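Long-range contact in flap endonuclease 1 (Desulfurococcus amylolyticus, PDB 3ORY), which probably cleaves single-stranded 5' flaps from branched DNA at the junction with the duplex, as flap endonucleases do in DNA replication and repair: residues Lys16-Gly21 with Gly260-Leu265. Sequence-based numbering, arbitrary orientation.
With PO4 (phosphate ion), chain C.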
loop_
_atom_site.group_PDB
_atom_site.type_symbol
_atom_site.label_atom_id
_atom_site.label_comp_id
_atom_site.label_asym_id
_atom_site.label_seq_id
_atom_site.Cartn_x
_atom_site.Cartn_y
_atom_site.Cartn_z
ATOM N N LYS A 16 12.823 0.431 -0.851
ATOM C CA LYS A 16 13.155 1.474 0.120
ATOM C C LYS A 16 14.642 1.787 0.251
ATOM O O LYS A 16 15.036 2.953 0.206
ATOM C CB LYS A 16 12.578 1.131 1.500
ATOM C CG LYS A 16 12.672 2.267 2.509
ATOM C CD LYS A 16 11.894 1.928 3.795
ATOM C CE LYS A 16 11.797 3.145 4.713
ATOM N NZ LYS A 16 13.139 3.712 5.032
ATOM N N ASP A 17 15.480 0.772 0.425
ATOM C CA ASP A 17 16.878 1.093 0.690
ATOM C C ASP A 17 17.776 1.271 -0.540
ATOM O O ASP A 17 18.984 1.452 -0.387
ATOM C CB ASP A 17 17.507 0.184 1.756
ATOM C CG ASP A 17 17.167 -1.270 1.567
ATOM O OD1 ASP A 17 17.278 -1.764 0.420
ATOM O OD2 ASP A 17 16.783 -1.909 2.578
ATOM N N ILE A 18 17.197 1.237 -1.745
ATOM C CA ILE A 18 17.951 1.674 -2.922
ATOM C C ILE A 18 17.516 3.038 -3.460
ATOM O O ILE A 18 18.151 3.560 -4.373
ATOM C CB ILE A 18 18.022 0.627 -4.078
ATOM C CG1 ILE A 18 16.641 0.375 -4.697
ATOM C CG2 ILE A 18 18.684 -0.661 -3.606
ATOM C CD1 ILE A 18 16.701 -0.270 -6.098
ATOM N N ILE A 19 16.462 3.625 -2.897
ATOM C CA ILE A 19 16.043 4.961 -3.333
ATOM C C ILE A 19 17.042 6.035 -2.859
ATOM O O ILE A 19 17.192 6.238 -1.661
ATOM C CB ILE A 19 14.630 5.344 -2.830
ATOM C CG1 ILE A 19 13.583 4.264 -3.183
ATOM C CG2 ILE A 19 14.235 6.719 -3.372
ATOM C CD1 ILE A 19 13.401 3.999 -4.687
ATOM N N PRO A 20 17.711 6.730 -3.800
ATOM C CA PRO A 20 18.637 7.782 -3.365
ATOM C C PRO A 20 17.898 9.026 -2.865
ATOM O O PRO A 20 16.753 9.279 -3.268
ATOM C CB PRO A 20 19.456 8.106 -4.620
ATOM C CG PRO A 20 18.740 7.467 -5.778
ATOM C CD PRO A 20 17.573 6.662 -5.267
ATOM N N GLY A 21 18.561 9.779 -1.982
ATOM C CA GLY A 21 18.022 11.009 -1.405
ATOM C C GLY A 21 17.506 12.013 -2.418
ATOM O O GLY A 21 16.461 12.631 -2.205
ATOM N N GLY A 260 18.526 -9.468 -2.376
ATOM C CA GLY A 260 17.819 -8.291 -1.868
ATOM C C GLY A 260 17.984 -7.086 -2.786
ATOM O O GLY A 260 18.691 -7.166 -3.790
ATOM N N PRO A 261 17.334 -5.957 -2.442
ATOM C CA PRO A 261 17.273 -4.774 -3.306
ATOM C C PRO A 261 18.631 -4.178 -3.740
ATOM O O PRO A 261 18.797 -3.859 -4.917
ATOM C CB PRO A 261 16.448 -3.776 -2.481
ATOM C CG PRO A 261 15.618 -4.649 -1.571
ATOM C CD PRO A 261 16.546 -5.769 -1.204
ATOM N N LYS A 262 19.586 -4.045 -2.817
ATOM C CA LYS A 262 20.907 -3.504 -3.169
ATOM C C LYS A 262 21.640 -4.412 -4.140
ATOM O O LYS A 262 22.262 -3.940 -5.090
ATOM C CB LYS A 262 21.774 -3.256 -1.924
ATOM C CG LYS A 262 21.288 -2.121 -1.049
ATOM C CD LYS A 262 22.102 -2.031 0.241
ATOM C CE LYS A 262 21.551 -0.958 1.155
ATOM N NZ LYS A 262 22.357 -0.835 2.403
ATOM N N LYS A 263 21.558 -5.717 -3.899
ATOM C CA LYS A 263 22.226 -6.699 -4.745
ATOM C C LYS A 263 21.594 -6.760 -6.129
ATOM O O LYS A 263 22.308 -6.786 -7.134
ATOM C CB LYS A 263 22.216 -8.084 -4.092
ATOM C CG LYS A 263 22.934 -9.190 -4.896
ATOM C CD LYS A 263 24.445 -8.955 -5.063
ATOM C CE LYS A 263 25.190 -10.293 -5.141
ATOM N NZ LYS A 263 26.646 -10.156 -5.478
ATOM N N ALA A 264 20.259 -6.775 -6.170
ATOM C CA ALA A 264 19.525 -6.759 -7.435
ATOM C C ALA A 264 19.942 -5.549 -8.274
ATOM O O ALA A 264 20.172 -5.682 -9.463
ATOM C CB ALA A 264 18.003 -6.765 -7.190
ATOM N N LEU A 265 20.058 -4.379 -7.646
ATOM C CA LEU A 265 20.440 -3.152 -8.356
ATOM C C LEU A 265 21.858 -3.262 -8.914
ATOM O O LEU A 265 22.134 -2.868 -10.054
ATOM C CB LEU A 265 20.335 -1.935 -7.432
ATOM C CG LEU A 265 20.980 -0.634 -7.939
ATOM C CD1 LEU A 265 20.221 -0.051 -9.144
ATOM C CD2 LEU A 265 21.101 0.393 -6.814
HETATM P P PO4 C . 19.975 -5.862 0.344
HETATM O O1 PO4 C . 19.025 -6.856 0.973
HETATM O O2 PO4 C . 20.665 -6.513 -0.843
HETATM O O3 PO4 C . 19.218 -4.626 -0.080
HETATM O O4 PO4 C . 21.018 -5.450 1.357
#
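I18 turns its CG2 methyl onto the first turn of helix 261-271, and this methyl forms the tight part of the contact. I18 CG2 lies 3.5 Å from P261 O and close to the backbone N of K262, pressed against the peptide bond between them. Chi1 of 66° puts CG1 between the backbone N and the carbonyl carbon, which leaves CG2 anti to that carbon and beside the N. P261 CB lies 4.0 Å from I18 CG2, while L265, one turn further along, has a branched end that brings its CD2 to 4.1 Å from I18 CB. A beta-branched isoleucine suits this buried place. P261 suits the first turn, where lacking an N-H forfeits no helical bond; an alanine here would keep CB against I18 and D17 but would probably lose the CG and CD packing beside the phosphate and the ring's restraint on the backbone.

The other side is looser and polar. D17 OD1 lies 3.6 Å from P261 CB, its carboxylate suited to an exposed rim. The long aliphatic chain of K262 passes the loop with CE near D17 O. No hydrogen bond joins the segments, and the carboxylate and ammonium groups stay apart, consistent with a weak attraction.

A phosphate ion, probably from the crystallisation liquor, occupies the helix N-terminus. K262 N donates an almost straight bond of 2.8 Å to phosphate O3. K263 N gives a longer one to O2. G260, the N-cap, has no side chain, and so leaves room for the ion, whose O1 a CB would hit. The sequence G260-P261-K262-K263 and the phosphate held at a helix N-terminus are consistent with the helix-two-turn-helix motif of flap endonucleases, which in relatives grips the backbone of duplex DNA.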